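Rv1989c (MbcT) (Mycobacterium tuberculosis, PDB 6FKG) degrades NAD(+) by phosphorolysis as the toxin of a type II toxin-antitoxin system, killing the cell unless its cognate antitoxin MbcA blocks the active site. Local coordinates at residues R72-A76 and A77-A81; V155-Y158 and E159-T162. All coordinates share one frame; numbering follows the deposited sequence.

In the fold
Both contacts are local, one at the C-terminal end of a helix and the other where a strand passes into a single helical turn, and both lie in the RES domain, on opposite sides of the chain's centre with their own centres about 29 Å apart. Interaction 1 ends the long helix 63-76 and leads into helix 81-84; it mixes buried and exposed residues, built from small side chains and backbone bonds, with MbcA packed on several. Interaction 2 lies nearer the centre and joins strand 150-156 to helix 158-161. There side chains do more of the work: a threonine hydroxyl bonded to the backbone, a tyrosine ring and an arginine that turns to Trp-136. Interaction 2 meets MbcA through Gln-160.

Interaction 1: residues R72-A76 and A77-A81; sequences RAAQA and ASTTA
The carbonyl oxygen of Ala-74 receives the backbone of the residues that follow the helix. Thr-79 N donates to Ala-74 O at 2.9 Å, in a fairly straight bond with an N-H...O angle of 164°, and Ser-78 N donates to Gln-75 O at 3.0 Å from above the plane of that carbonyl. Ala-77 N adds weak bonds to Ala-73 O and Ala-74 O. Ser-78 makes the reversal with a positive phi of 63°, a left-handed conformation that serine, unbranched at CB, tolerates more readily than a beta-branched residue.

The side-chain contacts are made by methyl groups against backbone atoms. The methyl CB of Ala-74 lies against the peptide that joins Thr-80 to Ala-81, at 3.3 Å from Thr-80 C, and alanine suits a place where the returning chain passes so close. Ala-77 CB rests 3.4 Å from Ala-74 O. Thr-79 places CG2 between its backbone N and its carbonyl carbon, with OG1 anti to the nitrogen (chi1 -174°), and this turns the methyl rather than the hydroxyl to Ala-74 O, CG2 standing 3.5 Å from it.

A water bridges Ala-76 and Ser-78: it donates to Ala-76 O at 2.9 Å and is hydrogen-bonded to Ser-78 OG at 2.6 Å. Ala-76 O also accepts from a glycerol, probably from the crystallisation liquor. MbcA covers this end of the helix, its Trp-77 packing on Ala-77 and its Gln-73 on Thr-79. Thr-80, at the N-cap of helix 81-84, bonds weakly through OG1 to Lys-83 N. The paired bonds from Thr-79 to Ala-74 and from Ser-78 to Gln-75 make this a Schellman motif, with Ser-78 as C-prime residue, closing helix 63-76.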
# COMPACT_ATOMS: atom_id res chain seq x y z
N ARG B 72 -22.50 -30.81 -18.21
CA ARG B 72 -21.22 -30.28 -17.71
C ARG B 72 -21.42 -29.04 -16.86
O ARG B 72 -20.74 -28.86 -15.85
CB ARG B 72 -20.28 -29.97 -18.87
CG ARG B 72 -19.83 -31.23 -19.64
CD ARG B 72 -18.89 -30.86 -20.79
NE ARG B 72 -17.58 -30.43 -20.30
CZ ARG B 72 -17.10 -29.21 -20.43
NH1 ARG B 72 -17.81 -28.27 -21.05
NH2 ARG B 72 -15.89 -28.92 -19.95
N ALA B 73 -22.34 -28.16 -17.27
CA ALA B 73 -22.63 -27.00 -16.45
C ALA B 73 -23.27 -27.42 -15.13
O ALA B 73 -22.91 -26.92 -14.06
CB ALA B 73 -23.53 -26.02 -17.21
N ALA B 74 -24.22 -28.34 -15.19
CA ALA B 74 -24.84 -28.87 -13.98
C ALA B 74 -23.81 -29.43 -13.02
O ALA B 74 -23.88 -29.20 -11.82
CB ALA B 74 -25.87 -29.94 -14.34
N GLN B 75 -22.87 -30.21 -13.55
CA GLN B 75 -21.82 -30.80 -12.76
C GLN B 75 -20.94 -29.74 -12.09
O GLN B 75 -20.57 -29.88 -10.93
CB GLN B 75 -20.97 -31.76 -13.62
CG GLN B 75 -19.86 -32.46 -12.87
CD GLN B 75 -18.84 -33.12 -13.80
OE1 GLN B 75 -18.98 -33.07 -15.03
NE2 GLN B 75 -17.83 -33.76 -13.21
N ALA B 76 -20.60 -28.67 -12.80
CA ALA B 76 -19.81 -27.58 -12.22
C ALA B 76 -20.60 -26.86 -11.13
O ALA B 76 -20.03 -26.23 -10.24
CB ALA B 76 -19.37 -26.57 -13.31
N ALA B 77 -21.93 -26.97 -11.22
CA ALA B 77 -22.84 -26.40 -10.24
C ALA B 77 -23.21 -27.43 -9.16
O ALA B 77 -24.15 -27.22 -8.42
CB ALA B 77 -24.10 -25.89 -10.93
N SER B 78 -22.46 -28.52 -9.10
CA SER B 78 -22.63 -29.55 -8.06
C SER B 78 -24.00 -30.24 -8.10
O SER B 78 -24.50 -30.73 -7.08
CB SER B 78 -22.42 -28.94 -6.66
OG SER B 78 -21.09 -28.45 -6.52
N THR B 79 -24.61 -30.30 -9.27
CA THR B 79 -25.89 -30.97 -9.37
C THR B 79 -25.98 -31.73 -10.70
O THR B 79 -24.95 -32.08 -11.28
CB THR B 79 -27.06 -29.97 -9.21
OG1 THR B 79 -28.30 -30.69 -9.19
CG2 THR B 79 -27.07 -28.89 -10.32
N THR B 80 -27.19 -32.03 -11.16
CA THR B 80 -27.38 -32.79 -12.40
C THR B 80 -28.26 -32.01 -13.35
O THR B 80 -28.99 -31.11 -12.91
CB THR B 80 -28.03 -34.14 -12.15
OG1 THR B 80 -29.34 -33.94 -11.61
CG2 THR B 80 -27.20 -34.99 -11.19
N ALA B 81 -28.21 -32.34 -14.64
CA ALA B 81 -29.05 -31.68 -15.63
C ALA B 81 -30.52 -31.79 -15.22
O ALA B 81 -31.26 -30.80 -15.29
CB ALA B 81 -28.83 -32.27 -17.03
O HOH W 1 -20.82 -26.10 -7.49

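Interaction 2: residues V155-Y158 and E159-T162; sequences VTAY and EQRT
A short helix, 158-161, follows strand 150-156 after one residue, Ala-157, and Tyr-158 and Thr-162 meet across its single turn. Thr-162 OG1 donates to Tyr-158 O at 2.8 Å, while Arg-161 N reaches the same oxygen from the opposite face of the carbonyl plane at 3.3 Å. Threonine suits this helix end because its hydroxyl can turn back to the backbone: with chi1 at 69°, OG1 sits between its own N and carbonyl carbon. Thr-162 OG1 also lies 3.1 Å from Tyr-158 CE2, and Thr-162 CG2 is 3.6 Å from Tyr-158 CD2, the two side chains crossing at about a right angle. Leu-167 of strand 167-174 also packs against Tyr-158.

Ala-157 occupies the N-cap position between strand and helix, and its carbonyl oxygen takes weak bonds from Gln-160 N and Arg-161 N. Its small methyl leaves room for the aliphatic part of Arg-161, whose CG comes 3.9 Å from Ala-157 CB. The arginine chain bends at chi2, about the CB-CG bond, and the guanidinium makes a cation-pi contact with Trp-136, whose carbonyl oxygen accepts from NH1. Glu-159 also bends at chi2 and crosses the tyrosine side chain, Glu-159 CD 3.9 Å from Tyr-158 CD1 with ring and carboxylate planes 51° apart. From the same turn Gln-160 NE2 donates to Glu-67 of MbcA.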
# COMPACT_ATOMS: atom_id res chain seq x y z
N VAL B 155 -19.29 -17.84 -31.06
CA VAL B 155 -19.51 -16.70 -31.96
C VAL B 155 -19.14 -15.41 -31.23
O VAL B 155 -19.71 -15.10 -30.19
CB VAL B 155 -20.97 -16.63 -32.45
CG1 VAL B 155 -21.13 -15.49 -33.44
CG2 VAL B 155 -21.37 -17.95 -33.09
N THR B 156 -18.19 -14.66 -31.77
CA THR B 156 -17.59 -13.57 -31.01
C THR B 156 -18.00 -12.22 -31.59
O THR B 156 -17.85 -11.99 -32.79
CB THR B 156 -16.04 -13.69 -30.98
OG1 THR B 156 -15.54 -13.83 -32.31
CG2 THR B 156 -15.61 -14.93 -30.19
N ALA B 157 -18.53 -11.35 -30.72
CA ALA B 157 -18.98 -10.01 -31.11
C ALA B 157 -19.92 -10.09 -32.32
O ALA B 157 -19.75 -9.37 -33.31
CB ALA B 157 -17.80 -9.12 -31.39
N TYR B 158 -20.89 -10.99 -32.20
CA TYR B 158 -21.90 -11.26 -33.21
C TYR B 158 -22.49 -10.00 -33.84
O TYR B 158 -22.53 -9.86 -35.06
CB TYR B 158 -23.01 -12.10 -32.56
CG TYR B 158 -24.35 -12.05 -33.24
CD1 TYR B 158 -25.47 -11.60 -32.55
CD2 TYR B 158 -24.50 -12.45 -34.56
CE1 TYR B 158 -26.71 -11.55 -33.17
CE2 TYR B 158 -25.73 -12.40 -35.19
CZ TYR B 158 -26.83 -11.95 -34.50
OH TYR B 158 -28.06 -11.91 -35.13
N GLU B 159 -22.91 -9.08 -32.98
CA GLU B 159 -23.63 -7.88 -33.39
C GLU B 159 -22.84 -7.02 -34.37
O GLU B 159 -23.40 -6.53 -35.36
CB GLU B 159 -24.03 -7.07 -32.15
CG GLU B 159 -24.96 -7.80 -31.16
CD GLU B 159 -24.24 -8.75 -30.18
OE1 GLU B 159 -23.05 -9.06 -30.38
OE2 GLU B 159 -24.88 -9.17 -29.19
N GLN B 160 -21.55 -6.84 -34.10
CA GLN B 160 -20.68 -5.98 -34.92
C GLN B 160 -20.10 -6.70 -36.13
O GLN B 160 -19.76 -6.06 -37.12
CB GLN B 160 -19.52 -5.43 -34.09
CG GLN B 160 -19.86 -4.26 -33.21
CD GLN B 160 -20.68 -4.68 -32.02
OE1 GLN B 160 -20.38 -5.68 -31.37
NE2 GLN B 160 -21.74 -3.92 -31.74
N ARG B 161 -19.99 -8.02 -36.04
CA ARG B 161 -19.17 -8.75 -36.99
C ARG B 161 -19.92 -9.61 -37.99
O ARG B 161 -19.31 -10.20 -38.87
CB ARG B 161 -18.18 -9.62 -36.23
CG ARG B 161 -17.43 -8.83 -35.23
CD ARG B 161 -16.00 -9.20 -35.26
NE ARG B 161 -15.16 -8.13 -34.75
CZ ARG B 161 -13.96 -8.35 -34.23
NH1 ARG B 161 -13.54 -9.60 -34.15
NH2 ARG B 161 -13.22 -7.35 -33.77
N THR B 162 -21.24 -9.69 -37.85
CA THR B 162 -22.01 -10.54 -38.74
C THR B 162 -22.95 -9.73 -39.64
O THR B 162 -23.53 -8.73 -39.24
CB THR B 162 -22.83 -11.60 -37.97
OG1 THR B 162 -23.87 -10.95 -37.22
CG2 THR B 162 -21.92 -12.41 -37.03